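Local coordinates for platelet aggregation factor Sm-hPAF (Streptococcus mitis, PDB 4GWJ), which binds fucose-containing glycans through its lectin domain, the part present here, and as a whole is probably a cholesterol-dependent pore-forming cytolysin, at residues Gln20-His25 / His48-Asp53. The protein carries 2 engineered substitutions. Sequence-based numbering, arbitrary orientation.
Engineered in segment 20-25: H25 (natural residue Tyr). With NAG (2-acetamido-2-deoxy-beta-D-glucopyranose), chain B; FUC (alpha-L-fucopyranose), chain C.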
ATOM      1  N   GLN A  20      -4.288  -8.489   4.131  1.00 21.78           N
ATOM      2  CA  GLN A  20      -3.367  -7.805   5.071  1.00 20.06           C
ATOM      3  C   GLN A  20      -3.176  -8.755   6.267  1.00 23.20           C
ATOM      4  O   GLN A  20      -3.950  -9.802   6.409  1.00 24.42           O
ATOM      5  CB  GLN A  20      -3.967  -6.414   5.421  1.00 20.23           C
ATOM      6  CG  GLN A  20      -5.348  -6.494   6.184  1.00 20.42           C
ATOM      7  CD  GLN A  20      -6.081  -5.217   6.234  1.00 21.72           C
ATOM      8  OE1 GLN A  20      -5.578  -4.140   5.715  1.00 22.11           O
ATOM      9  NE2 GLN A  20      -7.176  -5.173   6.920  1.00 22.72           N
ATOM     10  N   SER A  21      -2.243  -8.370   7.092  1.00 23.11           N
ATOM     11  CA  SER A  21      -1.823  -9.249   8.225  1.00 23.32           C
ATOM     12  C   SER A  21      -2.907  -9.487   9.242  1.00 26.24           C
ATOM     13  O   SER A  21      -2.917 -10.622   9.800  1.00 26.94           O
ATOM     14  CB  SER A  21      -0.567  -8.578   8.840  1.00 24.19           C
ATOM     15  OG  SER A  21      -0.838  -7.291   9.234  1.00 24.29           O
ATOM     16  N   SER A  22      -3.813  -8.600   9.467  1.00 21.91           N
ATOM     17  CA  SER A  22      -4.945  -8.775  10.375  1.00 23.78           C
ATOM     18  C   SER A  22      -5.905  -7.633  10.052  1.00 23.83           C
ATOM     19  O   SER A  22      -5.495  -6.623   9.375  1.00 23.23           O
ATOM     20  CB  SER A  22      -4.545  -8.725  11.860  1.00 25.45           C
ATOM     21  OG  SER A  22      -3.860  -7.442  12.182  1.00 24.10           O
ATOM     22  N   THR A  23      -7.115  -7.652  10.622  1.00 22.35           N
ATOM     23  CA  THR A  23      -8.069  -6.621  10.386  1.00 20.93           C
ATOM     24  C   THR A  23      -8.619  -6.123  11.654  1.00 24.43           C
ATOM     25  O   THR A  23      -9.045  -6.996  12.478  1.00 24.96           O
ATOM     26  CB  THR A  23      -9.238  -7.092   9.381  1.00 22.10           C
ATOM     27  OG1 THR A  23      -8.619  -7.537   8.153  1.00 24.07           O
ATOM     28  CG2 THR A  23     -10.248  -5.975   9.168  1.00 21.73           C
ATOM     29  N   ALA A  24      -8.709  -4.834  11.921  1.00 22.22           N
ATOM     30  CA  ALA A  24      -9.264  -4.259  13.128  1.00 21.93           C
ATOM     31  C   ALA A  24     -10.187  -3.097  12.759  1.00 22.63           C
ATOM     32  O   ALA A  24     -10.063  -2.531  11.616  1.00 21.73           O
ATOM     33  CB  ALA A  24      -8.195  -3.748  14.093  1.00 24.95           C
ATOM     34  N   HIS A  25     -11.128  -2.739  13.638  1.00 21.84           N
ATOM     35  CA  HIS A  25     -11.998  -1.622  13.429  1.00 20.80           C
ATOM     36  C   HIS A  25     -12.706  -1.661  12.082  1.00 22.39           C
ATOM     37  O   HIS A  25     -13.072  -0.597  11.523  1.00 24.87           O
ATOM     38  CB  HIS A  25     -11.157  -0.289  13.535  1.00 21.62           C
ATOM     39  CG  HIS A  25     -10.724  -0.033  14.937  1.00 24.76           C
ATOM     40  ND1 HIS A  25      -9.421  -0.005  15.370  1.00 31.01           N
ATOM     41  CD2 HIS A  25     -11.497   0.079  16.023  1.00 22.55           C
ATOM     42  CE1 HIS A  25      -9.434   0.155  16.732  1.00 26.24           C
ATOM     43  NE2 HIS A  25     -10.695   0.296  17.094  1.00 30.65           N
ATOM     44  N   HIS A  48      -7.256  -0.971   8.131  1.00 20.67           N
ATOM     45  CA  HIS A  48      -6.659  -0.975   9.479  1.00 19.88           C
ATOM     46  C   HIS A  48      -6.389  -2.351   9.939  1.00 23.05           C
ATOM     47  O   HIS A  48      -7.300  -3.228   9.842  1.00 22.89           O
ATOM     48  CB  HIS A  48      -7.753  -0.342  10.413  1.00 20.51           C
ATOM     49  CG  HIS A  48      -7.236   0.276  11.706  1.00 22.64           C
ATOM     50  ND1 HIS A  48      -6.367  -0.342  12.556  1.00 22.35           N
ATOM     51  CD2 HIS A  48      -7.549   1.540  12.234  1.00 23.94           C
ATOM     52  CE1 HIS A  48      -6.129   0.521  13.589  1.00 22.60           C
ATOM     53  NE2 HIS A  48      -6.829   1.664  13.403  1.00 22.98           N
ATOM     54  N   THR A  49      -5.150  -2.607  10.295  1.00 21.65           N
ATOM     55  CA  THR A  49      -4.801  -3.941  10.830  1.00 21.84           C
ATOM     56  C   THR A  49      -4.866  -3.799  12.405  1.00 22.38           C
ATOM     57  O   THR A  49      -5.094  -2.743  12.995  1.00 23.73           O
ATOM     58  CB  THR A  49      -3.355  -4.377  10.493  1.00 24.41           C
ATOM     59  OG1 THR A  49      -2.404  -3.476  11.120  1.00 24.08           O
ATOM     60  CG2 THR A  49      -3.059  -4.300   8.948  1.00 23.49           C
ATOM     61  N   ASN A  50      -4.628  -4.949  13.091  1.00 25.62           N
ATOM     62  CA  ASN A  50      -4.460  -4.857  14.509  1.00 23.15           C
ATOM     63  C   ASN A  50      -3.154  -4.065  14.815  1.00 24.61           C
ATOM     64  O   ASN A  50      -2.284  -3.872  13.947  1.00 26.12           O
ATOM     65  CB  ASN A  50      -4.187  -6.238  15.011  1.00 23.27           C
ATOM     66  CG  ASN A  50      -5.479  -7.100  14.955  1.00 22.64           C
ATOM     67  OD1 ASN A  50      -6.560  -6.576  14.942  1.00 28.17           O
ATOM     68  ND2 ASN A  50      -5.291  -8.398  15.057  1.00 27.01           N
ATOM     69  N   PHE A  51      -3.061  -3.597  16.048  1.00 24.12           N
ATOM     70  CA  PHE A  51      -1.738  -3.152  16.580  1.00 25.71           C
ATOM     71  C   PHE A  51      -0.923  -4.428  16.707  1.00 29.92           C
ATOM     72  O   PHE A  51      -1.305  -5.418  17.457  1.00 31.93           O
ATOM     73  CB  PHE A  51      -1.891  -2.514  17.940  1.00 23.93           C
ATOM     74  CG  PHE A  51      -2.450  -1.155  17.980  1.00 28.42           C
ATOM     75  CD1 PHE A  51      -1.571  -0.038  18.339  1.00 32.93           C
ATOM     76  CD2 PHE A  51      -3.785  -0.879  17.691  1.00 31.50           C
ATOM     77  CE1 PHE A  51      -2.153   1.219  18.345  1.00 33.22           C
ATOM     78  CE2 PHE A  51      -4.291   0.407  17.628  1.00 37.33           C
ATOM     79  CZ  PHE A  51      -3.471   1.467  17.992  1.00 36.40           C
ATOM     80  N   GLU A  52       0.140  -4.576  15.941  1.00 26.02           N
ATOM     81  CA  GLU A  52       0.937  -5.800  15.887  1.00 24.88           C
ATOM     82  C   GLU A  52       2.335  -5.472  15.343  1.00 27.88           C
ATOM     83  O   GLU A  52       2.572  -4.312  14.937  1.00 30.24           O
ATOM     84  CB  GLU A  52       0.312  -6.879  15.040  1.00 26.98           C
ATOM     85  CG  GLU A  52       0.209  -6.472  13.525  1.00 28.80           C
ATOM     86  CD  GLU A  52      -0.547  -7.543  12.716  1.00 35.37           C
ATOM     87  OE1 GLU A  52      -0.468  -8.748  13.011  1.00 39.10           O
ATOM     88  OE2 GLU A  52      -1.300  -7.175  11.830  1.00 36.65           O
ATOM     89  N   ASP A  53       3.234  -6.406  15.497  1.00 29.38           N
ATOM     90  CA  ASP A  53       4.560  -6.219  14.917  1.00 29.40           C
ATOM     91  C   ASP A  53       4.528  -6.535  13.447  1.00 28.81           C
ATOM     92  O   ASP A  53       3.987  -7.542  12.948  1.00 28.66           O
ATOM     93  CB  ASP A  53       5.540  -7.188  15.580  1.00 31.13           C
ATOM     94  CG  ASP A  53       5.709  -6.865  17.121  1.00 34.15           C
ATOM     95  OD1 ASP A  53       5.251  -5.826  17.660  1.00 35.52           O
ATOM     96  OD2 ASP A  53       6.292  -7.764  17.776  1.00 42.57           O
TER
HETATM   97  C1  NAG B   1     -13.531   2.480  18.748  1.00 47.66           C
HETATM   98  C2  NAG B   1     -12.475   3.569  18.475  1.00 43.16           C
HETATM   99  C3  NAG B   1     -12.969   4.623  17.489  1.00 38.62           C
HETATM  100  C4  NAG B   1     -14.047   4.235  16.477  1.00 42.26           C
HETATM  101  C5  NAG B   1     -15.039   3.191  16.997  1.00 53.93           C
HETATM  102  C6  NAG B   1     -16.145   2.809  16.055  1.00 62.10           C
HETATM  103  C7  NAG B   1     -10.265   3.769  19.666  1.00 48.03           C
HETATM  104  C8  NAG B   1      -9.386   4.557  20.618  1.00 49.34           C
HETATM  105  N2  NAG B   1     -11.659   4.047  19.590  1.00 43.75           N
HETATM  106  O1  NAG B   1     -13.054   1.380  19.419  1.00 55.71           O
HETATM  107  O3  NAG B   1     -12.050   5.603  16.977  1.00 36.21           O
HETATM  108  O4  NAG B   1     -14.734   5.367  16.064  1.00 46.79           O
HETATM  109  O5  NAG B   1     -14.310   2.164  17.608  1.00 46.51           O
HETATM  110  O6  NAG B   1     -15.578   2.256  14.892  1.00 58.99           O
HETATM  111  O7  NAG B   1      -9.816   2.943  18.856  1.00 44.34           O
HETATM  112  C1  FUC C   3      -8.577   6.625  16.203  1.00 37.31           C
HETATM  113  C2  FUC C   3      -7.283   6.046  16.807  1.00 35.11           C
HETATM  114  C3  FUC C   3      -7.340   4.554  17.081  1.00 28.61           C
HETATM  115  C4  FUC C   3      -7.988   3.856  15.893  1.00 28.59           C
HETATM  116  C5  FUC C   3      -9.346   4.420  15.515  1.00 30.04           C
HETATM  117  C6  FUC C   3     -10.177   3.831  14.394  1.00 29.49           C
HETATM  118  O2  FUC C   3      -6.779   6.935  17.793  1.00 38.02           O
HETATM  119  O3  FUC C   3      -6.187   3.994  17.523  1.00 31.40           O
HETATM  120  O4  FUC C   3      -7.001   3.859  14.858  1.00 27.31           O
HETATM  121  O5  FUC C   3      -9.130   5.848  15.120  1.00 28.98           O
HETATM  122  O   HOH W   1      -1.079 -11.057  12.028  1.00 40.84           O
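Two serines grip one carboxylate oxygen: S21 OG and S22 OG each donate to E52 OE2 at 2.6 Å, coming from above the carboxylate plane on opposite faces. Water 1 bridges the other oxygen, OE1, to S21 O. S22 OG also accepts N50 N at 2.8 Å (N-H...O 156°); a chi1 of 57° turns this hydroxyl to both partners. A24 N donates to H48 O (3.0 Å), and A24 CB lies 3.4 Å from N50 OD1. At the sugar end, the edge of the engineered H25 meets the face of H48, centroids 4.9 Å apart and planes at 62°. Both segments belong to the single long connection between strands 17-20 and 56-61 of the F5/8 type C lectin domain, Q20 ending the first, and here they border its fucose site. H48 NE2 forms a nearly straight 2.6 Å hydrogen bond with fucose O4 in the ring plane, while fucose C6 sits over one face of H25, offset toward its rim. Behind this first shell, H48 ND1 donates to T49 O at 2.8 Å, fixing the rotation of the imidazole, and Y41 packs edge-to-face with the same ring. R75 and R83 also hydrogen-bond this fucose.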